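PDB 6E29: SWD1-like protein from Myceliophthora thermophila, which probably serves, through its WD-repeat beta-propeller domain, as a structural subunit of the COMPASS histone H3 methyltransferase complex. Local coordinates for residues Val31-Lys36 and Leu328-Gly333; Leu40-Val45 and Val50-Glu55; Glu311-Glu316 and Asn340-Thr345. All blocks are in the same frame, centred on the assembly; numbering follows the deposited sequence. Where two conformers were deposited one is given.

Contact 1: residues Val31-Lys36 and Leu328-Gly333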
# COMPACT_ATOMS: atom_id res chain seq x y z
N VAL B 31 -10.02 -2.44 -0.93
CA VAL B 31 -10.32 -3.79 -0.45
C VAL B 31 -9.01 -4.44 -0.02
O VAL B 31 -7.95 -4.08 -0.51
CB VAL B 31 -10.95 -4.68 -1.52
CG1 VAL B 31 -12.43 -4.38 -1.61
CG2 VAL B 31 -10.20 -4.47 -2.82
N ARG B 32 -9.10 -5.43 0.88
CA ARG B 32 -7.93 -6.17 1.36
C ARG B 32 -8.42 -7.49 1.95
O ARG B 32 -9.29 -7.47 2.83
CB ARG B 32 -7.13 -5.42 2.47
CG ARG B 32 -5.77 -6.02 2.72
CD ARG B 32 -4.76 -5.33 1.75
NE ARG B 32 -3.43 -5.93 1.73
CZ ARG B 32 -2.36 -5.42 2.35
NH1 ARG B 32 -2.46 -4.30 3.07
NH2 ARG B 32 -1.17 -6.05 2.22
N PHE B 33 -7.89 -8.61 1.46
CA PHE B 33 -8.19 -9.92 2.06
C PHE B 33 -7.38 -10.11 3.34
O PHE B 33 -6.27 -9.59 3.45
CB PHE B 33 -7.81 -11.04 1.09
CG PHE B 33 -8.69 -11.12 -0.12
CD1 PHE B 33 -9.89 -11.82 -0.03
CD2 PHE B 33 -8.32 -10.58 -1.36
CE1 PHE B 33 -10.79 -11.96 -1.15
CE2 PHE B 33 -9.22 -10.74 -2.49
CZ PHE B 33 -10.45 -11.43 -2.36
N ASN B 34 -7.93 -10.87 4.32
CA ASN B 34 -7.10 -11.25 5.47
C ASN B 34 -6.16 -12.37 5.02
O ASN B 34 -6.17 -12.80 3.86
CB ASN B 34 -7.97 -11.58 6.70
CG ASN B 34 -8.74 -12.91 6.55
OD1 ASN B 34 -8.83 -13.47 5.47
ND2 ASN B 34 -9.33 -13.40 7.66
N ARG B 35 -5.28 -12.84 5.91
CA ARG B 35 -4.23 -13.74 5.43
C ARG B 35 -4.75 -15.15 5.19
O ARG B 35 -4.25 -15.84 4.27
CB ARG B 35 -3.08 -13.77 6.44
CG ARG B 35 -2.64 -12.38 6.81
CD ARG B 35 -1.23 -12.27 7.39
NE ARG B 35 -0.62 -11.03 6.89
CZ ARG B 35 -1.01 -9.81 7.23
NH1 ARG B 35 -2.02 -9.62 8.08
NH2 ARG B 35 -0.41 -8.75 6.69
N LYS B 36 -5.72 -15.59 5.97
CA LYS B 36 -6.30 -16.90 5.69
C LYS B 36 -7.15 -16.88 4.44
O LYS B 36 -7.36 -17.92 3.83
CB LYS B 36 -7.14 -17.41 6.87
CG LYS B 36 -6.30 -18.13 7.95
CD LYS B 36 -7.09 -18.41 9.25
CE LYS B 36 -7.55 -19.86 9.31
NZ LYS B 36 -8.56 -20.04 8.21
N LEU B 328 -7.86 -15.51 -7.65
CA LEU B 328 -9.02 -14.61 -7.65
C LEU B 328 -8.52 -13.18 -7.56
O LEU B 328 -7.68 -12.87 -6.70
CB LEU B 328 -9.97 -14.90 -6.46
CG LEU B 328 -10.55 -16.31 -6.35
CD1 LEU B 328 -11.24 -16.53 -4.99
CD2 LEU B 328 -11.56 -16.49 -7.52
N LEU B 329 -9.06 -12.28 -8.40
CA LEU B 329 -8.57 -10.89 -8.44
C LEU B 329 -9.80 -10.03 -8.20
O LEU B 329 -10.76 -10.13 -8.97
CB LEU B 329 -7.92 -10.58 -9.81
CG LEU B 329 -7.52 -9.14 -10.12
CD1 LEU B 329 -6.48 -8.58 -9.05
CD2 LEU B 329 -6.93 -9.06 -11.53
N ALA B 330 -9.81 -9.22 -7.13
CA ALA B 330 -10.94 -8.35 -6.83
C ALA B 330 -10.59 -6.93 -7.23
O ALA B 330 -9.45 -6.47 -7.06
CB ALA B 330 -11.30 -8.39 -5.34
N ALA B 331 -11.60 -6.19 -7.67
CA ALA B 331 -11.37 -4.80 -8.10
C ALA B 331 -12.54 -3.91 -7.74
O ALA B 331 -13.69 -4.33 -7.79
CB ALA B 331 -11.12 -4.73 -9.61
N CYS B 332 -12.25 -2.66 -7.38
CA CYS B 332 -13.24 -1.65 -7.01
C CYS B 332 -13.48 -0.78 -8.22
O CYS B 332 -12.54 -0.18 -8.73
CB CYS B 332 -12.73 -0.79 -5.86
SG CYS B 332 -12.26 -1.75 -4.43
N GLY B 333 -14.74 -0.68 -8.64
CA GLY B 333 -15.08 0.25 -9.71
C GLY B 333 -15.12 1.69 -9.21
O GLY B 333 -15.71 1.98 -8.17
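Val31 and Cys332 form the tighter end of this contact. Cys332 SG sits against both methyls of Val31, 3.8 Å from CG2 and 3.9 Å from CG1. The cysteine torsion places SG beside its own backbone N and anti to the carbonyl carbon (chi1 -56°), and from there it faces the forked end of Val31. The second meeting is looser. Phe33 brings the ring atom CE2 to within 4.2 Å of Ala330 CB, and the methyl approaches the ring obliquely. All four residues are buried. They join two blades of a seven-bladed WD-repeat propeller: strand 28-33 begins one blade, and strand 328-333 belongs to the blade that closes the circle. The contact is made by side chains alone, and the nearest CA atoms, those of Val31 and Cys332, are 7.5 Å apart. His323 meets the Phe33 ring edge-to-face, and the side chains of Leu40 and Pro324 also touch Phe33. Beyond Ala330 the two segments draw apart. Leu328, partly exposed, points toward Val31-Lys36, but its nearest side-chain atom, CB, stays 5.4 Å from Phe33 CZ. The chain at Lys36 is on the surface.

Contact 2: residues Leu40-Val45 and Val50-Glu55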
# COMPACT_ATOMS: atom_id res chain seq x y z
N LEU B 40 -12.87 -10.57 3.65
CA LEU B 40 -12.44 -9.44 2.83
C LEU B 40 -12.93 -8.18 3.49
O LEU B 40 -14.09 -8.09 3.92
CB LEU B 40 -13.00 -9.54 1.41
CG LEU B 40 -12.75 -8.30 0.55
CD1 LEU B 40 -11.30 -8.28 0.07
CD2 LEU B 40 -13.74 -8.30 -0.61
N ALA B 41 -12.03 -7.21 3.65
CA ALA B 41 -12.44 -5.93 4.17
C ALA B 41 -12.62 -4.95 3.02
O ALA B 41 -11.85 -4.97 2.06
CB ALA B 41 -11.40 -5.39 5.14
N SER B 42 -13.61 -4.11 3.14
CA SER B 42 -13.91 -3.07 2.17
C SER B 42 -14.02 -1.73 2.90
O SER B 42 -14.59 -1.66 3.99
CB SER B 42 -15.22 -3.41 1.42
OG SER B 42 -15.56 -2.41 0.50
N GLY B 43 -13.46 -0.67 2.33
CA GLY B 43 -13.63 0.67 2.89
C GLY B 43 -14.42 1.46 1.87
O GLY B 43 -14.36 1.16 0.67
N ARG B 44 -15.20 2.43 2.36
CA ARG B 44 -16.17 3.14 1.53
C ARG B 44 -15.91 4.63 1.55
O ARG B 44 -15.21 5.16 2.42
CB ARG B 44 -17.62 2.86 1.98
CG ARG B 44 -17.76 1.45 2.58
CD ARG B 44 -19.15 0.94 2.75
NE ARG B 44 -20.12 1.94 3.09
CZ ARG B 44 -21.38 1.66 3.46
NH1 ARG B 44 -21.77 0.39 3.55
NH2 ARG B 44 -22.22 2.64 3.74
N VAL B 45 -16.52 5.31 0.57
CA VAL B 45 -16.41 6.76 0.46
C VAL B 45 -16.83 7.42 1.77
O VAL B 45 -16.24 8.42 2.19
CB VAL B 45 -17.27 7.27 -0.71
CG1 VAL B 45 -17.47 8.80 -0.61
CG2 VAL B 45 -16.68 6.86 -2.03
N VAL B 50 -16.38 -2.46 5.84
CA VAL B 50 -17.24 -3.63 5.76
C VAL B 50 -16.37 -4.88 5.76
O VAL B 50 -15.36 -4.96 5.06
CB VAL B 50 -18.16 -3.57 4.52
CG1 VAL B 50 -19.07 -4.81 4.47
CG2 VAL B 50 -19.01 -2.32 4.58
N ILE B 51 -16.75 -5.85 6.58
CA ILE B 51 -16.08 -7.14 6.66
C ILE B 51 -17.02 -8.12 5.97
O ILE B 51 -18.12 -8.36 6.46
CB ILE B 51 -15.83 -7.56 8.11
CG1 ILE B 51 -15.02 -6.47 8.86
CG2 ILE B 51 -15.25 -8.96 8.15
CD1 ILE B 51 -13.76 -6.01 8.04
N TRP B 52 -16.59 -8.68 4.83
CA TRP B 52 -17.37 -9.68 4.09
C TRP B 52 -16.90 -11.08 4.45
O TRP B 52 -15.70 -11.37 4.37
CB TRP B 52 -17.22 -9.49 2.59
CG TRP B 52 -17.65 -8.19 2.07
CD1 TRP B 52 -16.92 -7.02 2.04
CD2 TRP B 52 -18.90 -7.89 1.47
NE1 TRP B 52 -17.67 -6.01 1.47
CE2 TRP B 52 -18.88 -6.53 1.09
CE3 TRP B 52 -20.04 -8.66 1.20
CZ2 TRP B 52 -19.96 -5.92 0.48
CZ3 TRP B 52 -21.09 -8.06 0.58
CH2 TRP B 52 -21.05 -6.70 0.23
N ASP B 53 -17.83 -11.94 4.85
CA ASP B 53 -17.56 -13.36 5.00
C ASP B 53 -17.53 -14.00 3.61
O ASP B 53 -18.56 -14.06 2.94
CB ASP B 53 -18.66 -13.96 5.87
CG ASP B 53 -18.42 -15.41 6.23
OD1 ASP B 53 -18.75 -15.80 7.37
OD2 ASP B 53 -17.93 -16.17 5.38
N LEU B 54 -16.36 -14.51 3.18
CA LEU B 54 -16.21 -15.01 1.80
C LEU B 54 -16.95 -16.33 1.58
O LEU B 54 -17.31 -16.65 0.44
CB LEU B 54 -14.73 -15.16 1.42
CG LEU B 54 -14.05 -13.80 1.49
CD1 LEU B 54 -12.60 -13.86 1.08
CD2 LEU B 54 -14.85 -12.84 0.61
N GLU B 55 -17.33 -17.05 2.62
CA GLU B 55 -18.08 -18.30 2.40
C GLU B 55 -19.49 -18.11 1.78
O GLU B 55 -19.85 -18.78 0.82
CB GLU B 55 -18.18 -19.09 3.71
CG GLU B 55 -19.26 -20.17 3.69
CD GLU B 55 -18.81 -21.43 2.98
OE1 GLU B 55 -17.86 -21.35 2.18
OE2 GLU B 55 -19.41 -22.49 3.22
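This is the central beta hairpin of a WD-repeat blade, and its second strand ends in the Trp52-Asp53 pair that names the family. Strands 40-44 and 50-53 run antiparallel, at 149° between their directions. Leu40 and Trp52 form one hydrogen-bonded pair, with Leu40 N to Trp52 O at 3.0 Å and Trp52 N to Leu40 O at 2.7 Å. The latter bond is almost straight (174° at the hydrogen). Ser42 and Val50 form the other, again with two backbone bonds. Between them lies the non-hydrogen-bonded pair Ala41 and Ile51. Ile51 bends at chi2 (-49°) and lays CD1 on Ala41 CB at 3.8 Å.

Trp52 lies on the face shared by Leu40, Ser42 and Val50. Its indole edge meets Ser42 CB, with NE1 at 3.6 Å. One ring face carries Val50 CG1, 3.5 Å above the plane and toward the rim. NE1 is buried without a hydrogen-bond partner in the model, while Ser42 OG bonds to Ser28 OG. With the indole of Trp52 cut back to an alanine, Val50 CG1 would probably lose the ring it rests on and a gap would open beside Ser42 CB. Near the hairpin's turn Arg44 CD packs on Val50 CG2 at 3.7 Å, and Arg44 NH2 makes a salt bridge to Asp46. At the end away from the turn Leu54 CD2 reaches Leu40 CB at 3.9 Å. Asp53 OD2 accepts from Glu55 N, an Asx turn.

The hairpin is flanked by strand 28-33 on one side and strand 58-64 on the other. Leu82 of strand 81-86, in the next blade, covers Ala41 and Ile51. Ser25 touches Val50 and Trp52 on the opposite face.

Contact 3: residues Glu311-Glu316 and Asn340-Thr345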
# COMPACT_ATOMS: atom_id res chain seq x y z
N GLU B 311 -11.49 -7.02 -19.61
CA GLU B 311 -12.42 -5.91 -19.84
C GLU B 311 -13.55 -5.86 -18.82
O GLU B 311 -14.00 -4.77 -18.45
CB GLU B 311 -12.98 -6.00 -21.26
CG GLU B 311 -11.84 -5.98 -22.30
CD GLU B 311 -12.21 -5.29 -23.61
OE1 GLU B 311 -12.05 -5.90 -24.69
OE2 GLU B 311 -12.66 -4.13 -23.57
N GLY B 312 -13.99 -7.01 -18.30
CA GLY B 312 -15.03 -7.05 -17.29
C GLY B 312 -16.17 -6.14 -17.66
O GLY B 312 -16.61 -6.14 -18.81
N PRO B 313 -16.59 -5.28 -16.74
CA PRO B 313 -17.65 -4.33 -17.07
C PRO B 313 -17.17 -3.10 -17.84
O PRO B 313 -16.03 -2.99 -18.31
CB PRO B 313 -18.21 -3.95 -15.70
CG PRO B 313 -17.07 -4.10 -14.78
CD PRO B 313 -16.25 -5.26 -15.30
N LYS B 314 -18.05 -2.14 -18.02
CA LYS B 314 -17.57 -0.98 -18.74
C LYS B 314 -17.23 0.13 -17.76
O LYS B 314 -17.71 1.25 -17.93
CB LYS B 314 -18.60 -0.52 -19.78
CG LYS B 314 -20.05 -0.40 -19.29
CD LYS B 314 -20.95 0.32 -20.33
CE LYS B 314 -22.38 -0.24 -20.28
NZ LYS B 314 -22.45 -1.68 -20.70
N GLU B 315 -16.40 -0.12 -16.74
CA GLU B 315 -16.05 1.04 -15.94
C GLU B 315 -14.58 1.04 -15.54
O GLU B 315 -13.92 -0.00 -15.43
CB GLU B 315 -16.95 1.20 -14.70
CG GLU B 315 -16.65 0.32 -13.53
CD GLU B 315 -17.56 0.60 -12.34
OE1 GLU B 315 -17.53 1.71 -11.77
OE2 GLU B 315 -18.35 -0.32 -12.01
N GLU B 316 -14.09 2.26 -15.35
CA GLU B 316 -12.75 2.43 -14.81
C GLU B 316 -12.62 1.75 -13.44
O GLU B 316 -13.50 1.89 -12.59
CB GLU B 316 -12.44 3.93 -14.70
CG GLU B 316 -10.95 4.21 -14.53
CD GLU B 316 -10.59 5.70 -14.54
OE1 GLU B 316 -9.48 6.06 -14.02
OE2 GLU B 316 -11.41 6.50 -15.06
N ASN B 340 -15.91 -6.29 -8.08
CA ASN B 340 -15.96 -7.46 -8.95
C ASN B 340 -14.80 -8.39 -8.65
O ASN B 340 -13.67 -7.93 -8.46
CB ASN B 340 -15.92 -7.05 -10.41
CG ASN B 340 -17.23 -6.51 -10.88
OD1 ASN B 340 -18.14 -7.28 -11.19
ND2 ASN B 340 -17.36 -5.18 -10.90
N ILE B 341 -15.06 -9.69 -8.68
CA ILE B 341 -14.02 -10.70 -8.43
C ILE B 341 -13.92 -11.61 -9.63
O ILE B 341 -14.92 -12.28 -10.01
CB ILE B 341 -14.30 -11.53 -7.16
CG1 ILE B 341 -14.37 -10.62 -5.93
CG2 ILE B 341 -13.22 -12.56 -7.00
CD1 ILE B 341 -14.87 -11.40 -4.71
N TRP B 342 -12.77 -11.57 -10.29
CA TRP B 342 -12.46 -12.42 -11.43
C TRP B 342 -11.81 -13.71 -10.98
O TRP B 342 -10.93 -13.68 -10.12
CB TRP B 342 -11.44 -11.76 -12.38
CG TRP B 342 -11.96 -10.75 -13.29
CD1 TRP B 342 -12.24 -10.90 -14.62
CD2 TRP B 342 -12.24 -9.38 -12.97
NE1 TRP B 342 -12.67 -9.71 -15.15
CE2 TRP B 342 -12.69 -8.76 -14.16
CE3 TRP B 342 -12.17 -8.63 -11.80
CZ2 TRP B 342 -13.08 -7.44 -14.21
CZ3 TRP B 342 -12.54 -7.32 -11.85
CH2 TRP B 342 -12.97 -6.72 -13.05
N SER B 343 -12.15 -14.80 -11.64
CA SER B 343 -11.40 -16.05 -11.56
C SER B 343 -10.40 -16.06 -12.72
O SER B 343 -10.79 -16.16 -13.88
CB SER B 343 -12.33 -17.25 -11.64
OG SER B 343 -12.80 -17.57 -10.35
N VAL B 344 -9.10 -16.00 -12.41
CA VAL B 344 -8.04 -15.78 -13.41
C VAL B 344 -7.32 -17.09 -13.70
O VAL B 344 -6.60 -17.61 -12.85
CB VAL B 344 -7.04 -14.73 -12.92
CG1 VAL B 344 -6.08 -14.35 -14.03
CG2 VAL B 344 -7.78 -13.51 -12.39
N THR B 345 -7.43 -17.58 -14.93
CA THR B 345 -6.72 -18.79 -15.37
C THR B 345 -5.43 -18.53 -16.19
O THR B 345 -5.23 -17.48 -16.82
CB THR B 345 -7.65 -19.66 -16.20
OG1 THR B 345 -8.78 -20.05 -15.40
CG2 THR B 345 -6.93 -20.91 -16.69
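Asn340 is the first residue of its segment to touch the loop. Its ND2 lies 4.0 Å from Pro313 CG, and the two side chains slide past each other in opposite directions. CB points toward the loop, and CG stands anti to the carbonyl carbon (chi1 -76°). This is a van der Waals meeting. The other amide atom, OD1, is hydrogen-bonded to Thr22 OG1, which would fix the turn of the group.

Past Ile341, Trp342 returns to the loop side and makes the main contact. Its CZ2 is 3.7 Å from Gly312 CA, which lies at the ring edge near its plane. The same CZ2 is 4.0 Å from Pro313 CD, which comes in obliquely. Gly312 has a positive phi (46°), and a CB there would stand only 2.3 Å from Trp342 CZ2, so a side chain would clash with the indole. Trp342 NE1 is hydrogen-bonded to Glu17 OE2. That oxygen also accepts from Gly312 N, and Glu17 OE1 accepts from Glu311 N. One carboxylate therefore ties the tryptophan to the loop backbone. Trp342-Ser343 holds the place in this blade that Trp52-Asp53 holds in the blade that runs from strand 28-33 to strand 58-64.

The loop Glu311-Glu316 links strand 306-310, outermost in its blade, to strand 317-322, innermost in the next. Strand 339-343 lies between strands 19-23 and 328-333 of that next blade. Strand 19-23 comes from the N-terminal end of the chain and completes the sheet, the usual closure of a WD propeller. Leu296 of the preceding blade also packs on Trp342.

The three contacts lie around the closure of the propeller ring. Contacts 1 and 2 have centres about 9 Å apart and share the sheet of strands 28-33 and 39-44. Arg32 O is 2.9 Å from Ala41 N, a probable hydrogen bond, and Phe33 CE1 packs on Leu54 CD1 at 3.4 Å. Contacts 1 and 3, with centres about 13 Å apart, meet in the closing blade. There Leu329 O is 2.8 Å from Trp342 N, also a probable hydrogen bond. Contacts 2 and 3 do not touch. Their centres are about 18 Å apart and their nearest atoms about 5 Å. Contact 1 thus bridges the hairpin of contact 2 to the closing blade of contact 3.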